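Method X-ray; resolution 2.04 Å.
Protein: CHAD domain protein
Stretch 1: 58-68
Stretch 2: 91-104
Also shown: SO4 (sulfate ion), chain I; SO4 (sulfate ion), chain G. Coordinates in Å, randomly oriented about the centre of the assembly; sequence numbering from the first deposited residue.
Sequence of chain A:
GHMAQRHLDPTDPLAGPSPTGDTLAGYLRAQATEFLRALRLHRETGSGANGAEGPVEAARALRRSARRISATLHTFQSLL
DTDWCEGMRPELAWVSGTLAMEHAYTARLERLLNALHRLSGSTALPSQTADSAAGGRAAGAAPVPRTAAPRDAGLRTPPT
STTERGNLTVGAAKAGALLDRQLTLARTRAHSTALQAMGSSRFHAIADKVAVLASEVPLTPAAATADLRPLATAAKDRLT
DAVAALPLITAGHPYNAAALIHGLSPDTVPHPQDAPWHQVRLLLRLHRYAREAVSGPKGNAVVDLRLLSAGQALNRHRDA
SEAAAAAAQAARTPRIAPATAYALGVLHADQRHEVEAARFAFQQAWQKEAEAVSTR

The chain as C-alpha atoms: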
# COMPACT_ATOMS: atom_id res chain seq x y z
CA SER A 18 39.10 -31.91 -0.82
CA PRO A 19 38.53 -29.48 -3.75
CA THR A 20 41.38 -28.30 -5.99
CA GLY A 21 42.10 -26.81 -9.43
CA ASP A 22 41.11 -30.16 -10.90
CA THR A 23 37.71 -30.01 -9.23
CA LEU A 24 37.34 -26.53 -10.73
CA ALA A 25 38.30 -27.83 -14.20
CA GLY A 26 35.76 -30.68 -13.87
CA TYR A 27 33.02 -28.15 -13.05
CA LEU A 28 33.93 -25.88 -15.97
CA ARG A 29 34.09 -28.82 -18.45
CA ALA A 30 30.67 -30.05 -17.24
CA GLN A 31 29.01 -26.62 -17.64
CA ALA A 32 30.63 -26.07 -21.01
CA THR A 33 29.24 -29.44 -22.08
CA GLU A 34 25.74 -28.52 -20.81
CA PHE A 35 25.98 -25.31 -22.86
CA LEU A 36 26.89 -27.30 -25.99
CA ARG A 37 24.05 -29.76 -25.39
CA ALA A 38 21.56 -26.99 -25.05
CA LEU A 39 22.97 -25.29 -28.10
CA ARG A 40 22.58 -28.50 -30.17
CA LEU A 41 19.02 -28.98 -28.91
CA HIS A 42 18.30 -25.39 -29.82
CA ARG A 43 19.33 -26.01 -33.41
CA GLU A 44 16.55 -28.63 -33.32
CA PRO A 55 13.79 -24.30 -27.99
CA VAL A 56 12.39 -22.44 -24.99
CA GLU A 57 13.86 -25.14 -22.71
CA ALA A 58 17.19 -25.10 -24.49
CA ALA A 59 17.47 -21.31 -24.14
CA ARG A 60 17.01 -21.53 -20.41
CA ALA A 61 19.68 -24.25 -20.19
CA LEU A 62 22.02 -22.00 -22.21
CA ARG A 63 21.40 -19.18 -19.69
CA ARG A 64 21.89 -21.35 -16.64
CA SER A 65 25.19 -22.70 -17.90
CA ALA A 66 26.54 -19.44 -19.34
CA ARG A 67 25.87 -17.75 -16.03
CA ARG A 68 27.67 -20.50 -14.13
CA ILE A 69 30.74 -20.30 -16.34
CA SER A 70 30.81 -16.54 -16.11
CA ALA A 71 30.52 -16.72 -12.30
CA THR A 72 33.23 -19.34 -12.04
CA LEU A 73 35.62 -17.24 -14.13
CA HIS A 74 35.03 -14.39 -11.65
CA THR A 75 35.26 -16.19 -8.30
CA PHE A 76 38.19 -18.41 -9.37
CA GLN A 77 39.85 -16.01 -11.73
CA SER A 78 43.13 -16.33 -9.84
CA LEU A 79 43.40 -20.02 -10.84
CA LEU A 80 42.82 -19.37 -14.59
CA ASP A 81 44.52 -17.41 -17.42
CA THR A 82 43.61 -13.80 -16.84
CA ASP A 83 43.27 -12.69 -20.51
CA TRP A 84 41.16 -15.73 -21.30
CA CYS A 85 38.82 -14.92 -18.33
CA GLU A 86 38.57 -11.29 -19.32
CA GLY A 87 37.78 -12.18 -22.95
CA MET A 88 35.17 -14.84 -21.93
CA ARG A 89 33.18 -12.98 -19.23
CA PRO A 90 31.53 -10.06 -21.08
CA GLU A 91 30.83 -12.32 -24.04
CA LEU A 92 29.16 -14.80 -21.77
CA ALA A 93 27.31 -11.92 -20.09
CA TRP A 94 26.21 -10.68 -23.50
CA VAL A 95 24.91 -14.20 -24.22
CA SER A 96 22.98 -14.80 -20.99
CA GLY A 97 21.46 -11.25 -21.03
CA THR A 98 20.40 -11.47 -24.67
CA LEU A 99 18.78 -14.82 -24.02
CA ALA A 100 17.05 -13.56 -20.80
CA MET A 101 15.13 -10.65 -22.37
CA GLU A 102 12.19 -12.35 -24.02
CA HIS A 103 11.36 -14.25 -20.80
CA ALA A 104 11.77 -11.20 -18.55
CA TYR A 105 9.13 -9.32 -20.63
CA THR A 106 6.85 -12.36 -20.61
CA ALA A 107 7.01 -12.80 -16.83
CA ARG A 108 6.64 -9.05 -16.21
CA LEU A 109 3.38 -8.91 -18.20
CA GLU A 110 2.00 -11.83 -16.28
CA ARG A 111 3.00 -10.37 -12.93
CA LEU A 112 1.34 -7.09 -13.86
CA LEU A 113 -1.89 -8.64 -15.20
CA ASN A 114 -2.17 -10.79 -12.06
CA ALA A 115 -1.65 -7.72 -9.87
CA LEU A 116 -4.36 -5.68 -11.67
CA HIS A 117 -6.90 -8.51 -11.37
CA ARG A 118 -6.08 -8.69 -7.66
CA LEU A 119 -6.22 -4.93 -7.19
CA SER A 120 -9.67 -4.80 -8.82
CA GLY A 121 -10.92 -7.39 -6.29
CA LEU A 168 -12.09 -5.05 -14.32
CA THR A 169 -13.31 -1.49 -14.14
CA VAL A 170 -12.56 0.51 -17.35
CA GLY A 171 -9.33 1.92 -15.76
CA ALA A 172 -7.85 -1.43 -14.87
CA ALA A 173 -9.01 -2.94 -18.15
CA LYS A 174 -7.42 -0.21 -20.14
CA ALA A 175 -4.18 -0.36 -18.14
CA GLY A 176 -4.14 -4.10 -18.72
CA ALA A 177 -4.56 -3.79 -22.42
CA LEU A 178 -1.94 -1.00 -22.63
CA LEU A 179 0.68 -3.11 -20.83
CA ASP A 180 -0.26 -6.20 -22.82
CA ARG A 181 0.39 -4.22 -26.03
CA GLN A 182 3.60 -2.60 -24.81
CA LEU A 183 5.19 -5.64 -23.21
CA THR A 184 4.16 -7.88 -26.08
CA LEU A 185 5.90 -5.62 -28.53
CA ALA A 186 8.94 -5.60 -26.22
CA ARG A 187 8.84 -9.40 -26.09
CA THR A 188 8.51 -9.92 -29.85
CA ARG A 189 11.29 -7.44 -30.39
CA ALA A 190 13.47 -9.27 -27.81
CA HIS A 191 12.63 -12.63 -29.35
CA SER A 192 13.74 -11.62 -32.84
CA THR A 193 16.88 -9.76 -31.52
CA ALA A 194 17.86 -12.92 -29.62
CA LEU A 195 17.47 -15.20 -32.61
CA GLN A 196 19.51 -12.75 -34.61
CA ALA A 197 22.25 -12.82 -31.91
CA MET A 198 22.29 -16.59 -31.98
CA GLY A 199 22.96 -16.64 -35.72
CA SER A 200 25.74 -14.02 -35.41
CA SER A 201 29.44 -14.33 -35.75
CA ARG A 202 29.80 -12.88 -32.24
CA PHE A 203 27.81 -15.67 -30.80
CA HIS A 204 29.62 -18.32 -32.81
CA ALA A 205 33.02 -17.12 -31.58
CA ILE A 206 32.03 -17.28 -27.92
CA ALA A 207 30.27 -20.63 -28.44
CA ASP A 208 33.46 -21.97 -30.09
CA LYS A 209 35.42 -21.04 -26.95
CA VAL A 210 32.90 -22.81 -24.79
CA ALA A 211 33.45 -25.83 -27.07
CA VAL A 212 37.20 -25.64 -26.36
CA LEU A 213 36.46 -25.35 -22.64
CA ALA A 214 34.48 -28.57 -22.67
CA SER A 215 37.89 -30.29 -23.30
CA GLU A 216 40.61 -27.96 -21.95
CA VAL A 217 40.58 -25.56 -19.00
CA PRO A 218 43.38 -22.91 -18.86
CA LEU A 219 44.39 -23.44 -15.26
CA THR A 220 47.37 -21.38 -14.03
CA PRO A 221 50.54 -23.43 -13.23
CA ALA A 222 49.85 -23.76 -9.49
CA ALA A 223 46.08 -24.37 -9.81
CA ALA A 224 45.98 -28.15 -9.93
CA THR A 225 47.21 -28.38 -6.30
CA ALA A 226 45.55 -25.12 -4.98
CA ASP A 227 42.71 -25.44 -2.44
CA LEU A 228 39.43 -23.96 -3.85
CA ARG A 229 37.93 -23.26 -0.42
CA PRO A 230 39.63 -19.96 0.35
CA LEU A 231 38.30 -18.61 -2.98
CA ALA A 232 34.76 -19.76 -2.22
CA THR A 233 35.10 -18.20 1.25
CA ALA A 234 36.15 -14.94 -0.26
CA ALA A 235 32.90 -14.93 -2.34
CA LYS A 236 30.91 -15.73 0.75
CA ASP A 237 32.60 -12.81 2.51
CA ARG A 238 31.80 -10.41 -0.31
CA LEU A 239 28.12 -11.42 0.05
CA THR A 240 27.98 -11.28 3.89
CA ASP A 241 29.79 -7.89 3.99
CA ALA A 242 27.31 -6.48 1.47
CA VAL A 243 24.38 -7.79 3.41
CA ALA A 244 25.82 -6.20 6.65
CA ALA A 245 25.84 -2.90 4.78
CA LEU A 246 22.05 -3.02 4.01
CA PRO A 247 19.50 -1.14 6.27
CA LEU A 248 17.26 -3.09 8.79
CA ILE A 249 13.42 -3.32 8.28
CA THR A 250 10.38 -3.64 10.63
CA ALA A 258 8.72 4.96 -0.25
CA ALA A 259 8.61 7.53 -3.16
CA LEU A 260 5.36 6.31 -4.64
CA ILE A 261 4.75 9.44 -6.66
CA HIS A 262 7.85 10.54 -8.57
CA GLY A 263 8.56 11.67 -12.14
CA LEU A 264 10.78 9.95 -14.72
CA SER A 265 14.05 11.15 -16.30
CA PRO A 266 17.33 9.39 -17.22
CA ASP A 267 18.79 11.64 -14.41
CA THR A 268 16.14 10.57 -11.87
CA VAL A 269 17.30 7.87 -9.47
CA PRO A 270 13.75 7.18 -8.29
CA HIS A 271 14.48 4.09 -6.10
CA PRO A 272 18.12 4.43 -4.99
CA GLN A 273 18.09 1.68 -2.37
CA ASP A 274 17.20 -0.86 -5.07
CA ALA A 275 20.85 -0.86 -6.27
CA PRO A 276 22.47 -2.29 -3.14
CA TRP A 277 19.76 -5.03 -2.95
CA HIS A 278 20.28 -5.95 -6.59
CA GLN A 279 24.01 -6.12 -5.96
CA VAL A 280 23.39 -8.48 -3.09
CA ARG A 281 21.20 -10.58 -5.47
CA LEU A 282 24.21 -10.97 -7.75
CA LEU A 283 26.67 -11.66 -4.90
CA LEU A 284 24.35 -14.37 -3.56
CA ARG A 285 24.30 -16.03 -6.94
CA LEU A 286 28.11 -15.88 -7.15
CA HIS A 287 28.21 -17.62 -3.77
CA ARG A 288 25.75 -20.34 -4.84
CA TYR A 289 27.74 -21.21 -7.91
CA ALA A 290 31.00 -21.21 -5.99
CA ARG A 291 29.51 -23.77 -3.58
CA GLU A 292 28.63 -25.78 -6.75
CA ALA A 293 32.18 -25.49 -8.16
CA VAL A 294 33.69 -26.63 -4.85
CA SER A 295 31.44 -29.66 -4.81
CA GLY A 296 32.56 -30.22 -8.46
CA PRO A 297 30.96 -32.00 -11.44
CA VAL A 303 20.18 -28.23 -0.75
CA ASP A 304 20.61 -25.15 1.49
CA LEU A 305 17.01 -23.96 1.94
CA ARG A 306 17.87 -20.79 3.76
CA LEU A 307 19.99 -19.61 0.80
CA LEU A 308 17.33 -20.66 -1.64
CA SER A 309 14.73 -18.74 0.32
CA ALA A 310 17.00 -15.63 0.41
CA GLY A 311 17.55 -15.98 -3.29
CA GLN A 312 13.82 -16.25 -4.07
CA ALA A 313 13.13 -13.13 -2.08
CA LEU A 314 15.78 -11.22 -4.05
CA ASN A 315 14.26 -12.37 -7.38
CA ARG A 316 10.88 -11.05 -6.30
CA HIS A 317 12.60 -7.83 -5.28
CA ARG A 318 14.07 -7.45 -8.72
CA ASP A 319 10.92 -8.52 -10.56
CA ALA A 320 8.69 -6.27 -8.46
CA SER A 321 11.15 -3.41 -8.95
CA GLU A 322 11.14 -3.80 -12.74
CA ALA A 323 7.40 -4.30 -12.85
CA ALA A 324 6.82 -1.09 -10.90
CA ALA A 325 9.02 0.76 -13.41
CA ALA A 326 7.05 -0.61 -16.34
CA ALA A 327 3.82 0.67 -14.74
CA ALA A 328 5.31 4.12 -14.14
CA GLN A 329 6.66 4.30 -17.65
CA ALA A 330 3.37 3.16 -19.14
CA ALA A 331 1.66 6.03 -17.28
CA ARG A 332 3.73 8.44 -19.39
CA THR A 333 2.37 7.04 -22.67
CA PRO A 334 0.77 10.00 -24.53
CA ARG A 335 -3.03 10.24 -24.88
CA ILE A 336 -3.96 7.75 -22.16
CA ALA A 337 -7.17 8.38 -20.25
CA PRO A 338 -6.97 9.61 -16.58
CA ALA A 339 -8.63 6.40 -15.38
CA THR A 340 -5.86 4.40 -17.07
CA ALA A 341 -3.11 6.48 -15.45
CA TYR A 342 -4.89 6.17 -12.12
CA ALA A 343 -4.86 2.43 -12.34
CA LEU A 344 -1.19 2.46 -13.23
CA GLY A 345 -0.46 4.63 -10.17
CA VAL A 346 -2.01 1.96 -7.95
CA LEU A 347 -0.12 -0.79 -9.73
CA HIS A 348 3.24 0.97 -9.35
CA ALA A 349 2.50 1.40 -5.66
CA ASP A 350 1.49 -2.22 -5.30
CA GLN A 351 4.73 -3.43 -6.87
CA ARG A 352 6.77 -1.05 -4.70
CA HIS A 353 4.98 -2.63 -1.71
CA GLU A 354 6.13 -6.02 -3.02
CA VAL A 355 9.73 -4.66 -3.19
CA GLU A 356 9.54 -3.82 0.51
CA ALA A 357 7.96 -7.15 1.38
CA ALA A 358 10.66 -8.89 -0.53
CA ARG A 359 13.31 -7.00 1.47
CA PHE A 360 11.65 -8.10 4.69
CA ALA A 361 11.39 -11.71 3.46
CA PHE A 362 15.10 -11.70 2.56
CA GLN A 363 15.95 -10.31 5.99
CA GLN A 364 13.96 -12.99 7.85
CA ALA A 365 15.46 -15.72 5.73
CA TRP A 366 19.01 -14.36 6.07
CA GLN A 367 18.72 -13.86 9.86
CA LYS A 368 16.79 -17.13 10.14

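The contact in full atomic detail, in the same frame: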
# COMPACT_ATOMS: atom_id res chain seq x y z
N ALA A 58 15.80 -25.21 -24.13
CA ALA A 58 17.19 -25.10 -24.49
C ALA A 58 17.73 -23.71 -24.17
O ALA A 58 18.86 -23.58 -23.68
CB ALA A 58 17.38 -25.40 -25.96
N ALA A 59 16.96 -22.66 -24.41
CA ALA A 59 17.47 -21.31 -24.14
C ALA A 59 17.70 -21.08 -22.63
O ALA A 59 18.66 -20.40 -22.21
CB ALA A 59 16.58 -20.22 -24.73
N ARG A 60 16.82 -21.65 -21.81
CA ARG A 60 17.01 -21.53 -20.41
C ARG A 60 18.26 -22.28 -19.94
O ARG A 60 19.03 -21.76 -19.13
CB ARG A 60 15.81 -22.06 -19.68
CG ARG A 60 15.96 -21.82 -18.21
CD ARG A 60 14.61 -21.80 -17.51
NE ARG A 60 14.90 -21.53 -16.12
CZ ARG A 60 14.99 -22.45 -15.18
NH1 ARG A 60 14.75 -23.72 -15.45
NH2 ARG A 60 15.32 -22.08 -13.97
N ALA A 61 18.47 -23.47 -20.46
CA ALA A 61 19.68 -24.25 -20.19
C ALA A 61 20.97 -23.52 -20.63
O ALA A 61 22.00 -23.60 -19.96
CB ALA A 61 19.60 -25.63 -20.86
N LEU A 62 20.90 -22.83 -21.76
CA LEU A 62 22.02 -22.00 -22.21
C LEU A 62 22.28 -20.87 -21.22
O LEU A 62 23.44 -20.57 -20.93
CB LEU A 62 21.76 -21.41 -23.59
CG LEU A 62 21.91 -22.31 -24.78
CD1 LEU A 62 21.30 -21.57 -25.96
CD2 LEU A 62 23.38 -22.67 -25.07
N ARG A 63 21.22 -20.24 -20.71
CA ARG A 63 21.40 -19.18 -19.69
C ARG A 63 22.02 -19.68 -18.40
O ARG A 63 22.92 -19.03 -17.83
CB ARG A 63 20.07 -18.52 -19.29
CG ARG A 63 19.36 -17.76 -20.37
CD ARG A 63 18.35 -16.80 -19.79
NE ARG A 63 17.19 -17.37 -19.10
CZ ARG A 63 16.12 -17.91 -19.71
NH1 ARG A 63 16.06 -18.05 -21.03
NH2 ARG A 63 15.12 -18.37 -18.99
N ARG A 64 21.49 -20.80 -17.92
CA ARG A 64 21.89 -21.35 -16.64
C ARG A 64 23.33 -21.75 -16.67
O ARG A 64 24.00 -21.59 -15.65
CB ARG A 64 21.01 -22.53 -16.25
CG ARG A 64 19.58 -22.11 -15.95
CD ARG A 64 18.71 -23.23 -15.46
NE ARG A 64 19.04 -23.53 -14.08
CZ ARG A 64 19.44 -24.71 -13.61
NH1 ARG A 64 19.55 -25.78 -14.38
NH2 ARG A 64 19.69 -24.84 -12.33
N SER A 65 23.82 -22.25 -17.81
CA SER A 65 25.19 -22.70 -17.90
C SER A 65 26.14 -21.54 -18.17
O SER A 65 27.20 -21.47 -17.59
CB SER A 65 25.35 -23.81 -18.93
OG SER A 65 24.92 -23.39 -20.22
N ALA A 66 25.76 -20.64 -19.07
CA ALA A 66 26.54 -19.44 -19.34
C ALA A 66 26.81 -18.67 -18.07
O ALA A 66 27.92 -18.23 -17.82
CB ALA A 66 25.85 -18.55 -20.34
N ARG A 67 25.76 -18.49 -17.27
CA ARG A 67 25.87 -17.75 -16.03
C ARG A 67 26.81 -18.46 -15.04
O ARG A 67 27.52 -17.82 -14.26
CB ARG A 67 24.51 -17.70 -15.32
CG ARG A 67 23.53 -16.73 -15.88
CD ARG A 67 22.46 -16.49 -14.82
NE ARG A 67 21.76 -17.68 -14.34
CZ ARG A 67 20.48 -17.95 -14.62
NH1 ARG A 67 19.87 -19.00 -14.13
NH2 ARG A 67 19.78 -17.15 -15.43
N ARG A 68 26.73 -19.78 -15.00
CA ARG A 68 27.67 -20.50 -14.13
C ARG A 68 29.13 -20.37 -14.57
O ARG A 68 30.01 -20.36 -13.73
CB ARG A 68 27.32 -21.96 -13.98
CG ARG A 68 26.12 -22.16 -13.12
CD ARG A 68 25.46 -23.53 -13.33
NE ARG A 68 24.60 -23.79 -12.20
CZ ARG A 68 23.37 -23.32 -12.06
NH1 ARG A 68 22.82 -22.56 -12.98
NH2 ARG A 68 22.68 -23.62 -10.97
N GLU A 91 31.47 -11.65 -22.93
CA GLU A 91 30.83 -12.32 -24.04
C GLU A 91 29.78 -13.25 -23.51
O GLU A 91 28.66 -13.27 -24.00
CB GLU A 91 31.85 -13.06 -24.87
CG GLU A 91 32.74 -12.15 -25.67
CD GLU A 91 31.93 -11.16 -26.49
OE1 GLU A 91 31.41 -11.48 -27.59
OE2 GLU A 91 31.78 -10.04 -26.03
N LEU A 92 30.13 -13.99 -22.47
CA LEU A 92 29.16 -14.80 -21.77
C LEU A 92 28.01 -13.99 -21.17
O LEU A 92 26.86 -14.43 -21.19
CB LEU A 92 29.85 -15.59 -20.67
CG LEU A 92 30.76 -16.72 -21.15
CD1 LEU A 92 31.67 -17.20 -20.03
CD2 LEU A 92 29.91 -17.86 -21.73
N ALA A 93 28.33 -12.82 -20.63
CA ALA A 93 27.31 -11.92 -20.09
C ALA A 93 26.38 -11.43 -21.22
O ALA A 93 25.14 -11.41 -21.08
CB ALA A 93 27.97 -10.73 -19.41
N TRP A 94 26.99 -11.03 -22.33
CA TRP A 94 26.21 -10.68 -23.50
C TRP A 94 25.27 -11.87 -23.87
O TRP A 94 24.11 -11.68 -24.14
CB TRP A 94 27.11 -10.24 -24.65
CG TRP A 94 26.34 -10.08 -25.93
CD1 TRP A 94 25.48 -9.06 -26.24
CD2 TRP A 94 26.32 -10.97 -27.05
NE1 TRP A 94 24.91 -9.29 -27.47
CE2 TRP A 94 25.43 -10.44 -28.00
CE3 TRP A 94 26.97 -12.18 -27.34
CZ2 TRP A 94 25.17 -11.08 -29.23
CZ3 TRP A 94 26.72 -12.80 -28.55
CH2 TRP A 94 25.84 -12.26 -29.48
N VAL A 95 25.76 -13.09 -23.82
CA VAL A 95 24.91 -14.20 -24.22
C VAL A 95 23.74 -14.38 -23.25
O VAL A 95 22.58 -14.58 -23.68
CB VAL A 95 25.69 -15.53 -24.28
CG1 VAL A 95 24.73 -16.72 -24.40
CG2 VAL A 95 26.71 -15.53 -25.43
N SER A 96 24.04 -14.45 -21.95
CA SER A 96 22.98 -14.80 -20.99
C SER A 96 21.93 -13.67 -20.91
O SER A 96 20.74 -13.96 -20.80
CB SER A 96 23.57 -15.13 -19.62
OG SER A 96 24.17 -13.98 -19.13
N GLY A 97 22.38 -12.43 -20.99
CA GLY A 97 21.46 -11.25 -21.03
C GLY A 97 20.57 -11.19 -22.28
O GLY A 97 19.37 -10.94 -22.19
N THR A 98 21.15 -11.48 -23.44
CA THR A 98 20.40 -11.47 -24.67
C THR A 98 19.33 -12.52 -24.63
O THR A 98 18.16 -12.25 -24.96
CB THR A 98 21.29 -11.76 -25.86
OG1 THR A 98 22.23 -10.70 -25.99
CG2 THR A 98 20.43 -11.91 -27.12
N LEU A 99 19.72 -13.70 -24.20
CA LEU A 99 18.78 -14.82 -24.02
C LEU A 99 17.74 -14.66 -22.87
O LEU A 99 16.72 -15.35 -22.87
CB LEU A 99 19.56 -16.12 -23.86
CG LEU A 99 20.39 -16.58 -25.06
CD1 LEU A 99 20.87 -17.98 -24.80
CD2 LEU A 99 19.62 -16.58 -26.35
N ALA A 100 17.99 -13.78 -21.92
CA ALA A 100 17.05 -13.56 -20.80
C ALA A 100 15.84 -12.67 -21.19
O ALA A 100 14.74 -12.82 -20.65
CB ALA A 100 17.80 -12.98 -19.60
N MET A 101 16.04 -11.77 -22.15
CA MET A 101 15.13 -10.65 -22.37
C MET A 101 13.70 -11.05 -22.70
O MET A 101 12.75 -10.59 -22.06
CB MET A 101 15.70 -9.70 -23.39
CG MET A 101 16.67 -8.72 -22.74
SD MET A 101 15.93 -7.25 -21.90
CE MET A 101 14.47 -7.84 -21.04
N GLU A 102 13.55 -11.94 -23.65
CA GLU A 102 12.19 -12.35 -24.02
C GLU A 102 11.40 -12.77 -22.78
O GLU A 102 10.32 -12.25 -22.50
CB GLU A 102 12.20 -13.44 -25.08
CG GLU A 102 10.81 -13.87 -25.47
CD GLU A 102 10.78 -15.00 -26.49
OE1 GLU A 102 11.86 -15.48 -26.93
OE2 GLU A 102 9.65 -15.38 -26.84
N HIS A 103 11.96 -13.71 -22.03
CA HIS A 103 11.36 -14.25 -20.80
C HIS A 103 11.07 -13.17 -19.74
O HIS A 103 10.03 -13.17 -19.14
CB HIS A 103 12.29 -15.37 -20.23
CG HIS A 103 12.12 -15.63 -18.77
ND1 HIS A 103 11.09 -16.40 -18.26
CD2 HIS A 103 12.83 -15.20 -17.69
CE1 HIS A 103 11.18 -16.44 -16.95
NE2 HIS A 103 12.24 -15.73 -16.57
N ALA A 104 12.00 -12.24 -19.51
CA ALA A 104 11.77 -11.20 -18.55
C ALA A 104 10.48 -10.40 -18.91
O ALA A 104 9.66 -10.09 -18.04
CB ALA A 104 13.02 -10.29 -18.45
S SO4 I . 16.16 -18.05 -15.42
O1 SO4 I . 17.13 -17.53 -16.39
O2 SO4 I . 16.76 -19.24 -14.72
O3 SO4 I . 14.97 -18.55 -16.10
O4 SO4 I . 15.83 -17.04 -14.44
S SO4 G . 19.85 -21.08 -10.94
O1 SO4 G . 20.36 -21.16 -12.29
O2 SO4 G . 19.99 -22.43 -10.34
O3 SO4 G . 18.43 -20.69 -10.93
O4 SO4 G . 20.60 -20.01 -10.24

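Residues 58-68 and 91-104 are both helical, and their axes approach to 8.9 Å with an angle of 149° between their N-to-C directions, so the pair runs roughly antiparallel. The register follows: Ala59 lies nearest Leu99 (CA to CA 6.6 Å), Arg63 nearest Ser96 (CA to CA 4.8 Å) and Ala66 nearest Leu92 (CA to CA 5.9 Å). The contact buries 447 Å², summed over both sides.

Ala59 directs its CA-to-CB bond toward the second helix, yet its closest approach is through the backbone, with Ala59 O 4.2 Å from Leu99 CD1. Arg60 points away and touches no residue of the second helix; its guanidinium instead binds the chain I sulfate, Arg60 NE donating to O3 at 3.0 Å. Leu62 returns to the interface and packs on the same leucine, Leu62 CB lying 3.7 Å from Leu99 CD1, a plain apolar contact.

Arg63 dominates the first helix's side, with 103 Å² covered. Its CA-to-CB bond points sideways, but the chain (chi1 m, chi2 t, chi3 m) brings its end nearer, and it sits as a knob among Ser96, Leu99, Ala100 and His103. The aliphatic part does much of the packing: Arg63 CD is 3.8 Å from Ser96 O and 3.6 Å from Ala100 CA, while Arg63 CG is 3.9 Å from Leu99 CB. At the tip, Arg63 NH1 comes within 3.3 Å of Leu99 O, and Arg63 NH2 lies over one face of the His103 ring, 4.1 Å from His103 CG. The sulfate of chain I occupies the guanidinium edge, accepting from Arg63 NE at O1 (2.7 Å, 173°) and from Arg63 NH2 at O3 (2.9 Å, 166°).

Arg64, one residue on, points away and donates through NH2 to O2 of the chain G sulfate at 3.1 Å. Ser65 is turned to its own helix, where Ser65 OG donates to Ala61 O at 2.9 Å.

Ala66 points toward the partner, and its small side chain meets two residues: Ala66 CB is 4.3 Å from Leu92 CD2 and 4.2 Å from Ser96 CB. Arg67 points away but still grazes the interface, Arg67 CG lying 4.1 Å from Ser96 CB. Its guanidinium links both sulfates, with Arg67 NH2 donating to O1 of chain I (2.8 Å) and Arg67 NH1 to O1 of chain G (2.9 Å). Arg68 is out of reach of the second helix; Arg68 NH1 donates to Arg64 O at 3.1 Å and to O1 of the chain G sulfate at 2.9 Å.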